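Lmo0305 protein (Listeria monocytogenes, PDB 3PJ0) is a protein of the beta-eliminating lyase family, with the fold of the pyridoxal-phosphate-dependent aminotransferase clan and a pyridoxal phosphate-modified lysine. Local coordinates at residues D85-R90 with G171-L176; T115-G120 with E136-V141; L126-I131 with S164-E169. All coordinates share one frame; numbering follows the deposited sequence.

Overall arrangement
From the N terminus, the chain leaves helix 72-87 and returns to it 80 residues later, where interaction 1 joins its C-terminal part to the start of strand 173-178, closing the longest of the three loops. Interactions 2 and 3 both lie within this loop. Interaction 2 sets 115-120, on the edge strand of the mixed sheet, against 136-141, the lead into strand 140-144. Interaction 3 starts between those segments, at helix 128-132, and ends beyond them on helix 157-170, so the two cross. Together the three contacts tie one flank of the sheet to helix 72-87 on one face and helices 128-132 and 157-170 on the other, with Leu-119 packing on Leu-126 between interactions 2 and 3.

Interaction 1 (D85-R90 with G171-L176); sequences DRKENR and GISLHL
Lys-87 reaches from the C-terminal region of helix 72-87 to Gly-171 and Ser-173 at the entry to strand 173-178 of the central mixed sheet, the core of the large domain in this aminotransferase-type fold. Gly-171 ends the preceding helix 157-170 with positive phi in a Schellman motif, and its carbonyl oxygen accepts from the lysine. The close side of the contact is small. Ser-173, buried, presents OG to the lysine chain, 3.4 Å from Lys-87 CE, and the serine side chain also rests on Trp-83 of helix 72-87. The lysine side chain also touches Ser-139, in the loop just before strand 140-144. Its chain bends at CB-CG (chi2 -69°) and then runs extended through CD and CE, which brings the ammonium group to the carbonyl of Gly-171. The outer side is looser: Lys-87 is exposed, and a second conformer is modelled, so the bond is certain only for the position described. Glu-88, next in the chain, takes positive phi and breaks the helical path. In the conformer described, Lys-87 NZ donates to Gly-171 O at 2.9 Å, arriving from above the carbonyl plane, 53° out of it.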
loop_
_atom_site.group_PDB
_atom_site.type_symbol
_atom_site.label_atom_id
_atom_site.label_comp_id
_atom_site.label_asym_id
_atom_site.label_seq_id
_atom_site.Cartn_x
_atom_site.Cartn_y
_atom_site.Cartn_z
ATOM N N ASP A 85 15.226 7.938 -16.590
ATOM C CA ASP A 85 15.020 7.321 -17.894
ATOM C C ASP A 85 14.887 8.344 -19.025
ATOM O O ASP A 85 15.441 8.136 -20.084
ATOM C CB ASP A 85 13.802 6.416 -17.886
ATOM C CG ASP A 85 14.044 5.092 -17.160
ATOM O OD1 ASP A 85 15.206 4.737 -16.835
ATOM O OD2 ASP A 85 13.034 4.392 -16.944
ATOM N N ARG A 86 14.140 9.424 -18.807
ATOM C CA ARG A 86 13.985 10.492 -19.813
ATOM C C ARG A 86 15.319 11.169 -20.167
ATOM O O ARG A 86 15.571 11.506 -21.339
ATOM C CB ARG A 86 13.039 11.613 -19.317
ATOM C CG ARG A 86 11.614 11.238 -19.073
ATOM C CD ARG A 86 10.856 10.791 -20.325
ATOM N NE ARG A 86 9.474 10.523 -19.918
ATOM C CZ ARG A 86 8.523 11.450 -19.826
ATOM N NH1 ARG A 86 8.758 12.724 -20.147
ATOM N NH2 ARG A 86 7.317 11.099 -19.396
ATOM N N LYS A 87 16.178 11.340 -19.162
ATOM C CA LYS A 87 17.469 12.015 -19.310
ATOM C C LYS A 87 18.643 11.051 -19.485
ATOM O O LYS A 87 19.766 11.496 -19.657
ATOM C CB LYS A 87 17.763 12.842 -18.054
ATOM C CG LYS A 87 16.710 13.846 -17.646
ATOM C CD LYS A 87 16.613 15.005 -18.601
ATOM C CE LYS A 87 15.518 15.952 -18.170
ATOM N NZ LYS A 87 15.352 17.038 -19.161
ATOM N N GLU A 88 18.374 9.740 -19.437
ATOM C CA GLU A 88 19.404 8.690 -19.486
ATOM C C GLU A 88 20.550 9.053 -18.522
ATOM O O GLU A 88 21.715 9.137 -18.894
ATOM C CB GLU A 88 19.899 8.400 -20.916
ATOM C CG GLU A 88 18.902 7.602 -21.790
ATOM C CD GLU A 88 19.492 7.135 -23.137
ATOM O OE1 GLU A 88 20.705 7.306 -23.367
ATOM O OE2 GLU A 88 18.736 6.587 -23.962
ATOM N N ASN A 89 20.191 9.268 -17.258
ATOM C CA ASN A 89 21.162 9.652 -16.236
ATOM C C ASN A 89 20.634 9.249 -14.860
ATOM O O ASN A 89 19.667 9.822 -14.373
ATOM C CB ASN A 89 21.431 11.167 -16.351
ATOM C CG ASN A 89 22.477 11.671 -15.368
ATOM O OD1 ASN A 89 22.752 11.043 -14.357
ATOM N ND2 ASN A 89 23.046 12.833 -15.658
ATOM N N ARG A 90 21.280 8.267 -14.244
ATOM C CA ARG A 90 20.853 7.726 -12.932
ATOM C C ARG A 90 21.362 8.502 -11.727
ATOM O O ARG A 90 21.243 8.026 -10.581
ATOM C CB ARG A 90 21.216 6.224 -12.815
ATOM C CG ARG A 90 20.432 5.289 -13.761
ATOM C CD ARG A 90 19.046 4.846 -13.301
ATOM N NE ARG A 90 18.506 3.878 -14.256
ATOM C CZ ARG A 90 18.320 2.579 -14.086
ATOM N NH1 ARG A 90 18.459 1.971 -12.905
ATOM N NH2 ARG A 90 17.887 1.874 -15.133
ATOM N N GLY A 171 18.377 21.660 -18.428
ATOM C CA GLY A 171 17.674 20.409 -18.733
ATOM C C GLY A 171 17.613 19.437 -17.558
ATOM O O GLY A 171 17.623 18.216 -17.763
ATOM N N ILE A 172 17.560 19.980 -16.340
ATOM C CA ILE A 172 17.446 19.197 -15.097
ATOM C C ILE A 172 15.967 19.215 -14.654
ATOM O O ILE A 172 15.395 20.292 -14.478
ATOM C CB ILE A 172 18.314 19.781 -13.949
ATOM C CG1 ILE A 172 19.801 19.757 -14.313
ATOM C CG2 ILE A 172 18.088 18.972 -12.670
ATOM C CD1 ILE A 172 20.673 20.595 -13.441
ATOM N N SER A 173 15.357 18.041 -14.472
ATOM C CA SER A 173 13.970 17.957 -14.005
ATOM C C SER A 173 13.941 18.367 -12.534
ATOM O O SER A 173 14.902 18.104 -11.810
ATOM C CB SER A 173 13.406 16.538 -14.145
ATOM O OG SER A 173 13.384 16.092 -15.492
ATOM N N LEU A 174 12.868 19.034 -12.104
ATOM C CA LEU A 174 12.761 19.517 -10.729
ATOM C C LEU A 174 11.534 18.848 -10.139
ATOM O O LEU A 174 10.437 18.952 -10.714
ATOM C CB LEU A 174 12.639 21.051 -10.678
ATOM C CG LEU A 174 12.967 21.739 -9.328
ATOM C CD1 LEU A 174 14.427 21.557 -8.923
ATOM C CD2 LEU A 174 12.592 23.253 -9.348
ATOM N N HIS A 175 11.739 18.132 -9.023
ATOM C CA HIS A 175 10.704 17.382 -8.320
ATOM C C HIS A 175 10.482 17.920 -6.911
ATOM O O HIS A 175 11.449 18.109 -6.153
ATOM C CB HIS A 175 11.074 15.876 -8.187
ATOM C CG HIS A 175 10.086 15.114 -7.355
ATOM N ND1 HIS A 175 8.869 14.704 -7.856
ATOM C CD2 HIS A 175 10.111 14.732 -6.051
ATOM C CE1 HIS A 175 8.194 14.092 -6.901
ATOM N NE2 HIS A 175 8.911 14.113 -5.788
ATOM N N LEU A 176 9.209 18.136 -6.554
ATOM C CA LEU A 176 8.834 18.633 -5.236
ATOM C C LEU A 176 8.405 17.551 -4.269
ATOM O O LEU A 176 7.439 16.844 -4.530
ATOM C CB LEU A 176 7.685 19.663 -5.351
ATOM C CG LEU A 176 7.042 20.196 -4.050
ATOM C CD1 LEU A 176 8.115 20.826 -3.160
ATOM C CD2 LEU A 176 5.920 21.205 -4.342
#

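Interaction 2 (T115-G120 with E136-V141)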
loop_
_atom_site.group_PDB
_atom_site.type_symbol
_atom_site.label_atom_id
_atom_site.label_comp_id
_atom_site.label_asym_id
_atom_site.label_seq_id
_atom_site.Cartn_x
_atom_site.Cartn_y
_atom_site.Cartn_z
ATOM N N THR A 115 22.027 7.103 -7.994
ATOM C CA THR A 115 23.123 7.604 -7.140
ATOM C C THR A 115 22.804 9.034 -6.747
ATOM O O THR A 115 22.832 9.911 -7.614
ATOM C CB THR A 115 24.490 7.615 -7.899
ATOM O OG1 THR A 115 24.881 6.281 -8.286
ATOM C CG2 THR A 115 25.594 8.234 -7.033
ATOM N N PRO A 116 22.518 9.286 -5.451
ATOM C CA PRO A 116 22.170 10.653 -5.064
ATOM C C PRO A 116 23.399 11.438 -4.669
ATOM O O PRO A 116 24.212 10.932 -3.892
ATOM C CB PRO A 116 21.250 10.449 -3.853
ATOM C CG PRO A 116 20.865 8.955 -3.891
ATOM C CD PRO A 116 22.093 8.327 -4.421
ATOM N N LEU A 117 23.543 12.614 -5.249
ATOM C CA LEU A 117 24.628 13.528 -4.954
ATOM C C LEU A 117 24.020 14.459 -3.928
ATOM O O LEU A 117 22.921 15.018 -4.151
ATOM C CB LEU A 117 25.079 14.263 -6.223
ATOM C CG LEU A 117 25.454 13.360 -7.417
ATOM C CD1 LEU A 117 25.776 14.176 -8.686
ATOM C CD2 LEU A 117 26.598 12.418 -7.076
ATOM N N LEU A 118 24.692 14.613 -2.794
ATOM C CA LEU A 118 24.119 15.385 -1.691
ATOM C C LEU A 118 24.481 16.866 -1.795
ATOM O O LEU A 118 25.624 17.232 -2.042
ATOM C CB LEU A 118 24.533 14.778 -0.355
ATOM C CG LEU A 118 24.286 13.273 -0.235
ATOM C CD1 LEU A 118 24.669 12.761 1.157
ATOM C CD2 LEU A 118 22.833 12.927 -0.541
ATOM N N LEU A 119 23.486 17.724 -1.624
ATOM C CA LEU A 119 23.676 19.149 -1.824
ATOM C C LEU A 119 23.902 19.890 -0.521
ATOM O O LEU A 119 23.037 19.881 0.363
ATOM C CB LEU A 119 22.454 19.740 -2.535
ATOM C CG LEU A 119 22.166 19.307 -3.960
ATOM C CD1 LEU A 119 20.729 19.691 -4.399
ATOM C CD2 LEU A 119 23.252 19.887 -4.900
ATOM N N GLY A 120 25.034 20.583 -0.443
ATOM C CA GLY A 120 25.374 21.402 0.729
ATOM C C GLY A 120 25.777 20.573 1.933
ATOM O O GLY A 120 26.548 19.634 1.800
ATOM N N GLU A 136 29.158 16.447 -11.536
ATOM C CA GLU A 136 28.666 15.724 -12.688
ATOM C C GLU A 136 27.206 16.087 -12.897
ATOM O O GLU A 136 26.524 16.534 -11.957
ATOM C CB GLU A 136 28.825 14.203 -12.534
ATOM C CG GLU A 136 28.186 13.647 -11.296
ATOM C CD GLU A 136 28.487 12.179 -11.117
ATOM O OE1 GLU A 136 28.215 11.411 -12.058
ATOM O OE2 GLU A 136 29.012 11.810 -10.044
ATOM N N PRO A 137 26.714 15.882 -14.123
ATOM C CA PRO A 137 25.329 16.217 -14.415
ATOM C C PRO A 137 24.348 15.281 -13.712
ATOM O O PRO A 137 24.704 14.141 -13.367
ATOM C CB PRO A 137 25.227 16.049 -15.937
ATOM C CG PRO A 137 26.641 15.934 -16.428
ATOM C CD PRO A 137 27.427 15.385 -15.308
ATOM N N VAL A 138 23.137 15.782 -13.508
ATOM C CA VAL A 138 22.067 15.007 -12.875
ATOM C C VAL A 138 20.788 15.045 -13.700
ATOM O O VAL A 138 20.569 15.994 -14.454
ATOM C CB VAL A 138 21.767 15.522 -11.446
ATOM C CG1 VAL A 138 22.986 15.245 -10.543
ATOM C CG2 VAL A 138 21.380 17.026 -11.445
ATOM N N SER A 139 19.961 13.996 -13.600
ATOM C CA SER A 139 18.674 13.978 -14.292
ATOM C C SER A 139 17.662 14.862 -13.579
ATOM O O SER A 139 16.819 15.495 -14.224
ATOM C CB SER A 139 18.096 12.565 -14.404
ATOM O OG SER A 139 18.037 11.921 -13.141
ATOM N N SER A 140 17.706 14.848 -12.246
ATOM C CA SER A 140 16.814 15.682 -11.465
ATOM C C SER A 140 17.410 16.150 -10.135
ATOM O O SER A 140 18.410 15.597 -9.612
ATOM C CB SER A 140 15.520 14.918 -11.155
ATOM O OG SER A 140 15.792 13.918 -10.218
ATOM N N VAL A 141 16.789 17.211 -9.637
ATOM C CA VAL A 141 17.034 17.760 -8.318
ATOM C C VAL A 141 15.690 17.617 -7.625
ATOM O O VAL A 141 14.619 17.864 -8.223
ATOM C CB VAL A 141 17.470 19.252 -8.383
ATOM C CG1 VAL A 141 17.428 19.925 -7.010
ATOM C CG2 VAL A 141 18.863 19.355 -8.971
#
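The edge of the central mixed sheet is where this contact belongs: strand 115-118 is its outermost strand within the chain, and 136-141 is the approach to strand 140-144, two places further in. Strand 91-94 lies between them, so the two segments meet through side chains over one face of the sheet, without a hydrogen bond between them. Leu-117 carries most of the contact. Its CG stands beside the backbone N (chi1 -54°), and CD1 then extends from the edge strand toward both Val-138 and Glu-136. At Val-138 the meeting is methyl to methyl, Leu-117 CD1 lying 3.5 Å from Val-138 CG1, with the two side chains crossing obliquely. Glu-136 offers its aliphatic part: Glu-136 CG is 3.6 Å from Leu-117 CD1, and the glutamate chain lies roughly perpendicular to that of the leucine. The second leucine methyl, Leu-117 CD2, faces the carboxylate end, 3.9 Å from Glu-136 OE2. An exposed glutamate thus lays its hydrocarbon stem against the leucine at the outer margin, while Val-138 meets the same methyl from a buried position. Further along, Leu-119 CD1 approaches Val-141 CG1 more loosely, at 4.2 Å, where the second segment has become strand. Backbone bonds from Leu-117 to Val-92 and Tyr-94 hold the edge strand on strand 91-94. Ser-139 fastens the other segment to the turn after helix 72-87, its OG bonded to Asn-89 O. Over the apolar contact, Leu-134 packs on both Leu-117 and Leu-119, and Leu-126, just before helix 128-132, covers Leu-119; helix 72-87 touches Ser-139 and Ser-140.

Interaction 3 (L126-I131 with S164-E169)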
loop_
_atom_site.group_PDB
_atom_site.type_symbol
_atom_site.label_atom_id
_atom_site.label_comp_id
_atom_site.label_asym_id
_atom_site.label_seq_id
_atom_site.Cartn_x
_atom_site.Cartn_y
_atom_site.Cartn_z
ATOM N N LEU A 126 19.880 23.835 1.339
ATOM C CA LEU A 126 20.668 23.737 0.118
ATOM C C LEU A 126 20.470 25.051 -0.634
ATOM O O LEU A 126 19.454 25.736 -0.453
ATOM C CB LEU A 126 20.201 22.558 -0.733
ATOM C CG LEU A 126 18.852 22.593 -1.458
ATOM C CD1 LEU A 126 18.854 23.411 -2.805
ATOM C CD2 LEU A 126 18.382 21.160 -1.768
ATOM N N THR A 127 21.435 25.418 -1.459
ATOM C CA THR A 127 21.290 26.622 -2.290
ATOM C C THR A 127 21.583 26.347 -3.754
ATOM O O THR A 127 22.135 25.295 -4.122
ATOM C CB THR A 127 22.268 27.713 -1.859
ATOM O OG1 THR A 127 23.586 27.284 -2.192
ATOM C CG2 THR A 127 22.132 28.022 -0.348
ATOM N N ILE A 128 21.206 27.301 -4.603
ATOM C CA ILE A 128 21.532 27.216 -6.029
ATOM C C ILE A 128 23.047 27.032 -6.233
ATOM O O ILE A 128 23.459 26.366 -7.176
ATOM C CB ILE A 128 20.998 28.436 -6.822
ATOM C CG1 ILE A 128 20.992 28.133 -8.335
ATOM C CG2 ILE A 128 21.817 29.692 -6.492
ATOM C CD1 ILE A 128 20.272 29.177 -9.193
ATOM N N ASP A 129 23.878 27.614 -5.349
ATOM C CA ASP A 129 25.334 27.475 -5.411
ATOM C C ASP A 129 25.758 25.998 -5.281
ATOM O O ASP A 129 26.725 25.554 -5.905
ATOM C CB ASP A 129 26.032 28.298 -4.308
ATOM C CG ASP A 129 25.697 29.798 -4.357
ATOM O OD1 ASP A 129 26.635 30.587 -4.609
ATOM O OD2 ASP A 129 24.520 30.199 -4.147
ATOM N N ASP A 130 25.040 25.237 -4.466
ATOM C CA ASP A 130 25.345 23.807 -4.296
ATOM C C ASP A 130 25.071 23.047 -5.580
ATOM O O ASP A 130 25.843 22.155 -5.961
ATOM C CB ASP A 130 24.509 23.197 -3.179
ATOM C CG ASP A 130 24.841 23.784 -1.828
ATOM O OD1 ASP A 130 26.036 24.017 -1.545
ATOM O OD2 ASP A 130 23.889 24.021 -1.058
ATOM N N ILE A 131 23.959 23.388 -6.237
ATOM C CA ILE A 131 23.577 22.781 -7.498
ATOM C C ILE A 131 24.615 23.106 -8.589
ATOM O O ILE A 131 25.039 22.218 -9.347
ATOM C CB ILE A 131 22.165 23.229 -7.944
ATOM C CG1 ILE A 131 21.104 22.777 -6.942
ATOM C CG2 ILE A 131 21.851 22.643 -9.297
ATOM C CD1 ILE A 131 19.735 23.467 -7.146
ATOM N N SER A 164 14.494 26.949 -10.139
ATOM C CA SER A 164 13.642 26.435 -11.216
ATOM C C SER A 164 14.162 26.894 -12.564
ATOM O O SER A 164 14.310 26.092 -13.487
ATOM C CB SER A 164 12.182 26.908 -11.040
ATOM O OG SER A 164 11.325 26.288 -12.002
ATOM N N GLU A 165 14.462 28.189 -12.669
ATOM C CA GLU A 165 14.947 28.754 -13.940
ATOM C C GLU A 165 16.286 28.116 -14.356
ATOM O O GLU A 165 16.479 27.796 -15.515
ATOM C CB GLU A 165 15.051 30.290 -13.851
ATOM C CG GLU A 165 13.646 30.954 -13.725
ATOM C CD GLU A 165 13.652 32.420 -13.230
ATOM O OE1 GLU A 165 14.554 32.828 -12.462
ATOM O OE2 GLU A 165 12.710 33.148 -13.577
ATOM N N TYR A 166 17.183 27.883 -13.399
ATOM C CA TYR A 166 18.483 27.289 -13.714
ATOM C C TYR A 166 18.306 25.852 -14.171
ATOM O O TYR A 166 18.908 25.423 -15.164
ATOM C CB TYR A 166 19.409 27.334 -12.507
ATOM C CG TYR A 166 20.722 26.646 -12.739
ATOM C CD1 TYR A 166 21.749 27.266 -13.463
ATOM C CD2 TYR A 166 20.945 25.372 -12.237
ATOM C CE1 TYR A 166 22.960 26.619 -13.669
ATOM C CE2 TYR A 166 22.137 24.720 -12.437
ATOM C CZ TYR A 166 23.142 25.341 -13.140
ATOM O OH TYR A 166 24.315 24.656 -13.315
ATOM N N CYS A 167 17.467 25.110 -13.453
ATOM C CA CYS A 167 17.214 23.726 -13.828
ATOM C C CYS A 167 16.587 23.665 -15.237
ATOM O O CYS A 167 16.975 22.829 -16.049
ATOM C CB CYS A 167 16.409 22.991 -12.755
ATOM S SG CYS A 167 17.338 22.679 -11.234
ATOM N N HIS A 168 15.661 24.567 -15.537
ATOM C CA HIS A 168 15.073 24.618 -16.855
ATOM C C HIS A 168 16.142 24.841 -17.961
ATOM O O HIS A 168 16.167 24.124 -18.959
ATOM C CB HIS A 168 13.949 25.647 -16.913
ATOM C CG HIS A 168 13.221 25.678 -18.226
ATOM N ND1 HIS A 168 12.244 24.761 -18.559
ATOM C CD2 HIS A 168 13.321 26.521 -19.283
ATOM C CE1 HIS A 168 11.779 25.036 -19.766
ATOM N NE2 HIS A 168 12.414 26.099 -20.225
ATOM N N GLU A 169 17.040 25.796 -17.736
ATOM C CA GLU A 169 18.147 26.109 -18.646
ATOM C C GLU A 169 19.131 24.936 -18.847
ATOM O O GLU A 169 19.654 24.757 -19.942
ATOM C CB GLU A 169 18.923 27.319 -18.094
ATOM C CG GLU A 169 18.145 28.664 -18.097
ATOM C CD GLU A 169 18.794 29.787 -17.225
ATOM O OE1 GLU A 169 19.790 29.531 -16.497
ATOM O OE2 GLU A 169 18.283 30.934 -17.251
HETATM O O HOH W 1 24.843 22.248 -12.273
#
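With chi1 of 176°, Tyr-166 swings its ring out from helix 157-170 toward the short helix 128-132, and Ile-128 answers with an extended chain (chi1 -164°) that carries CD1 to the base of the tyrosine. This is a helix-helix contact on one face of the central sheet in the aminotransferase-type fold. Ile-128 CD1 packs against Tyr-166 CB at 3.9 Å. One turn later, Ile-131 lays its branch methyl CG2 by the ring, 3.8 Å from Tyr-166 CE2 and slightly farther from CD2; the isoleucine and tyrosine run alongside each other, pointing opposite ways. Both isoleucines come to the ring obliquely. They also touch Ile-163, one turn before Cys-167 on the same helix, so the short helix rests on a shared apolar surface, while Leu-119, just past the edge strand 115-118, packs on Ile-131.

A capping box marks the start of the short helix. Thr-127 is the N-cap, and its backbone N donates to Asp-130 OD2 at 2.9 Å, with an N-H...O angle of 161°, from above the carboxylate plane. The return bond, Asp-130 N to Thr-127 OG1, is weak at 3.4 Å. Asp-130 N also donates to the backbone Thr-127 O, at 2.9 Å.

At the far end of the ring the contact turns polar. A water in the ring plane, at the edge, is hydrogen-bonded to Tyr-166 OH (2.7 Å) and donates to Ile-131 O (2.9 Å), bridging the two helices.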